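Local coordinates for A-type flavoprotein (Giardia intestinalis, PDB 2Q9U) that scavenges O2, probably passing electrons from a flavin mononucleotide to a mu-oxo-diiron centre where the gas is reduced, at the interface of chains A and B and the interface of chains A and C. Sequence-based numbering; all coordinates share one arbitrary frame. Chains: chain A/B/C, A-type flavoprotein.

Contact 1: the interface of chains A and B. Residues chain A 319, 321-324, 327; chain B 331, 334-335.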
# COMPACT_ATOMS: atom_id res chain seq x y z
N ASN A 319 -16.79 18.09 -4.84
CA ASN A 319 -18.16 17.73 -5.24
C ASN A 319 -19.16 18.11 -4.17
O ASN A 319 -19.94 17.26 -3.72
CB ASN A 319 -18.26 16.22 -5.56
CG ASN A 319 -17.23 15.78 -6.61
OD1 ASN A 319 -16.96 16.51 -7.55
ND2 ASN A 319 -16.66 14.60 -6.42
N THR A 321 -18.92 18.81 -1.04
CA THR A 321 -18.74 18.39 0.35
C THR A 321 -17.26 18.31 0.72
O THR A 321 -16.42 18.83 -0.01
CB THR A 321 -19.55 17.08 0.65
OG1 THR A 321 -19.47 16.78 2.04
CG2 THR A 321 -19.06 15.88 -0.21
N MET A 322 -16.95 17.70 1.86
CA MET A 322 -15.55 17.49 2.26
C MET A 322 -15.00 16.25 1.55
O MET A 322 -15.76 15.43 1.05
CB MET A 322 -15.43 17.30 3.78
CG MET A 322 -16.08 15.99 4.26
SD MET A 322 -15.99 15.75 6.05
CE MET A 322 -17.36 16.79 6.63
N MET A 323 -13.68 16.12 1.51
CA MET A 323 -13.07 14.93 0.90
C MET A 323 -13.48 13.67 1.70
O MET A 323 -13.60 13.75 2.94
CB MET A 323 -11.56 15.08 0.82
CG MET A 323 -11.13 16.17 -0.22
SD MET A 323 -9.34 16.32 -0.40
CE MET A 323 -8.98 14.79 -1.28
N PRO A 324 -13.74 12.53 0.99
CA PRO A 324 -14.17 11.28 1.64
C PRO A 324 -13.24 10.86 2.77
O PRO A 324 -13.72 10.36 3.80
CB PRO A 324 -14.12 10.25 0.48
CG PRO A 324 -14.42 11.11 -0.77
CD PRO A 324 -13.65 12.37 -0.48
N ALA A 327 -14.18 12.75 5.87
CA ALA A 327 -15.45 12.14 6.38
C ALA A 327 -15.16 10.84 7.17
O ALA A 327 -15.76 10.58 8.23
CB ALA A 327 -16.43 11.87 5.21
N ASN B 331 -20.01 9.22 1.27
CA ASN B 331 -19.67 10.63 0.98
C ASN B 331 -19.35 10.81 -0.52
O ASN B 331 -19.88 11.72 -1.19
CB ASN B 331 -18.48 11.08 1.84
CG ASN B 331 -17.83 12.40 1.35
OD1 ASN B 331 -17.22 12.44 0.28
ND2 ASN B 331 -17.92 13.45 2.15
N ARG B 334 -22.42 10.08 -2.81
CA ARG B 334 -23.37 11.18 -2.61
C ARG B 334 -22.95 12.41 -3.43
O ARG B 334 -23.75 12.95 -4.18
CB ARG B 334 -23.49 11.56 -1.12
CG ARG B 334 -24.39 12.80 -0.81
CD ARG B 334 -24.43 13.12 0.71
NE ARG B 334 -23.23 13.87 1.15
CZ ARG B 334 -22.33 13.46 2.04
NH1 ARG B 334 -22.45 12.27 2.65
NH2 ARG B 334 -21.30 14.25 2.35
N GLY B 335 -21.68 12.81 -3.30
CA GLY B 335 -21.14 13.99 -3.99
C GLY B 335 -21.25 13.85 -5.50
O GLY B 335 -21.52 14.83 -6.22
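The carboxamide of B:Asn331 slides between two parts of chain A with aliphatic groups of that chain on both faces. Over one face lies A:Pro324, whose CA stands 3.8 Å from the amide carbon B:Asn331 CG, and A:Ala327 CB comes down on the same side near the ND2 end. From the opposite side, offset towards the end of the amide, comes the methyl CG2 of A:Thr321. The edge of the amide does the polar work: B:Asn331 ND2 donates to the main-chain O of A:Met322 at 3.1 Å. The donor stands above the carbonyl plane, 40° out of it and not on a lone pair, while the acceptor is tilted slightly from the amide plane. The first torsion of B:Asn331 (chi1 165°) swings CG away from its own backbone N and lets the amide project from helix 324-336 towards the start of the same helix in chain A.

The second flat group, the guanidinium of B:Arg334, meets A:Thr321 at its edge. A:Thr321 OG1 lies in the guanidinium plane, 3.1 Å from B:Arg334 NH2, but the bond is weak, with 130° at the hydrogen. After an extended start, the arginine chain bends at chi3 and brings the guanidinium edge to the threonine. A:Thr321 thus offers its hydroxyl OG1 to B:Arg334 and its methyl CG2 to B:Asn331, one helical turn apart.

This is a flavodoxin-domain patch of a two-fold interface, and it illustrates how a cofactor loop can double as contact surface: A:Asn319, an FMN-binding residue, also packs against the partner's helix. A:Asn319 CB rests 3.6 Å from the main-chain O of B:Gly335.

Contact 2: the interface of chains A and C. Residues chain A 188, 190; chain C 188, 190.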
# COMPACT_ATOMS: atom_id res chain seq x y z
N ASP A 188 11.52 -1.06 25.37
CA ASP A 188 11.55 0.38 25.70
C ASP A 188 10.19 0.71 26.25
O ASP A 188 9.22 0.68 25.50
CB ASP A 188 11.85 1.29 24.49
CG ASP A 188 13.29 1.20 24.04
OD1 ASP A 188 14.18 1.01 24.90
OD2 ASP A 188 13.53 1.28 22.82
N SER A 190 8.79 3.46 27.08
CA SER A 190 8.12 4.56 26.38
C SER A 190 7.46 4.11 25.08
O SER A 190 6.39 4.59 24.74
CB SER A 190 9.04 5.80 26.17
OG SER A 190 10.14 5.49 25.34
N ASP C 188 10.66 11.35 23.31
CA ASP C 188 11.11 10.12 23.95
C ASP C 188 12.47 9.77 23.34
O ASP C 188 12.54 9.35 22.20
CB ASP C 188 10.12 8.97 23.71
CG ASP C 188 8.83 9.14 24.50
OD1 ASP C 188 8.90 9.56 25.68
OD2 ASP C 188 7.74 8.85 23.94
N SER C 190 14.45 7.24 23.69
CA SER C 190 14.60 5.88 23.16
C SER C 190 13.96 5.78 21.75
O SER C 190 14.46 5.06 20.90
CB SER C 190 14.06 4.80 24.12
OG SER C 190 12.66 4.91 24.29
O HOH W 1 5.83 7.15 24.90
O HOH W 2 12.63 7.21 26.08
O HOH W 3 15.43 2.60 21.39
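A:Ser190 CB sits squarely over the face of the C:Asp188 carboxylate, 3.7 Å from its CG, and C:Ser190 CB covers the other carboxylate in the same way, 3.7 Å from A:Asp188 CG. These two carbon contacts form the modest apolar centre of a patch in which each serine belongs to the first turn of helix 189-204 and each aspartate immediately precedes that helix. The patch is thus a two-fold meeting of helix N-termini, a compact example of self-complementary packing.

Between the two serine-aspartate pairs the hydroxyls meet: A:Ser190 OG and C:Ser190 OG lie 2.8 Å apart, a hydrogen bond whose direction the structure alone does not show. Both side chains place OG between their own backbone N and carbonyl carbon (chi1 63° in A, 65° in C), which turns the hydroxyls towards each other; the helix backbone itself puts each CB over the opposing carboxylate.

Water forms the rim. Water 2 joins both hydroxyls and breaks the symmetry, since it also takes the backbone N-H of C:Ser190, with N at 3.0 Å, in a nearly straight bond (164° at the hydrogen). Two further waters form matching bridges, each linking a serine carbonyl to the aspartate of the other chain. Water 3 connects C:Ser190 O with A:Asp188, and water 1 lies 2.6 Å from A:Ser190 O and 2.7 Å from C:Asp188 OD2, a carboxylate oxygen.

Chain A takes part in both contacts, whose C-alpha centres lie about 39 Å apart, and no residue or element is common to the two. Contact 1 uses helix 324-336 and the loop ahead of it, in the flavodoxin region; contact 2 uses the start of helix 189-204, in the beta-lactamase-like region. Each therefore pairs like region with like, but with a different partner chain. Together they let one subunit bridge two others in the deposited assembly of four copies. The crystal structure by itself does not establish whether both interfaces persist in solution.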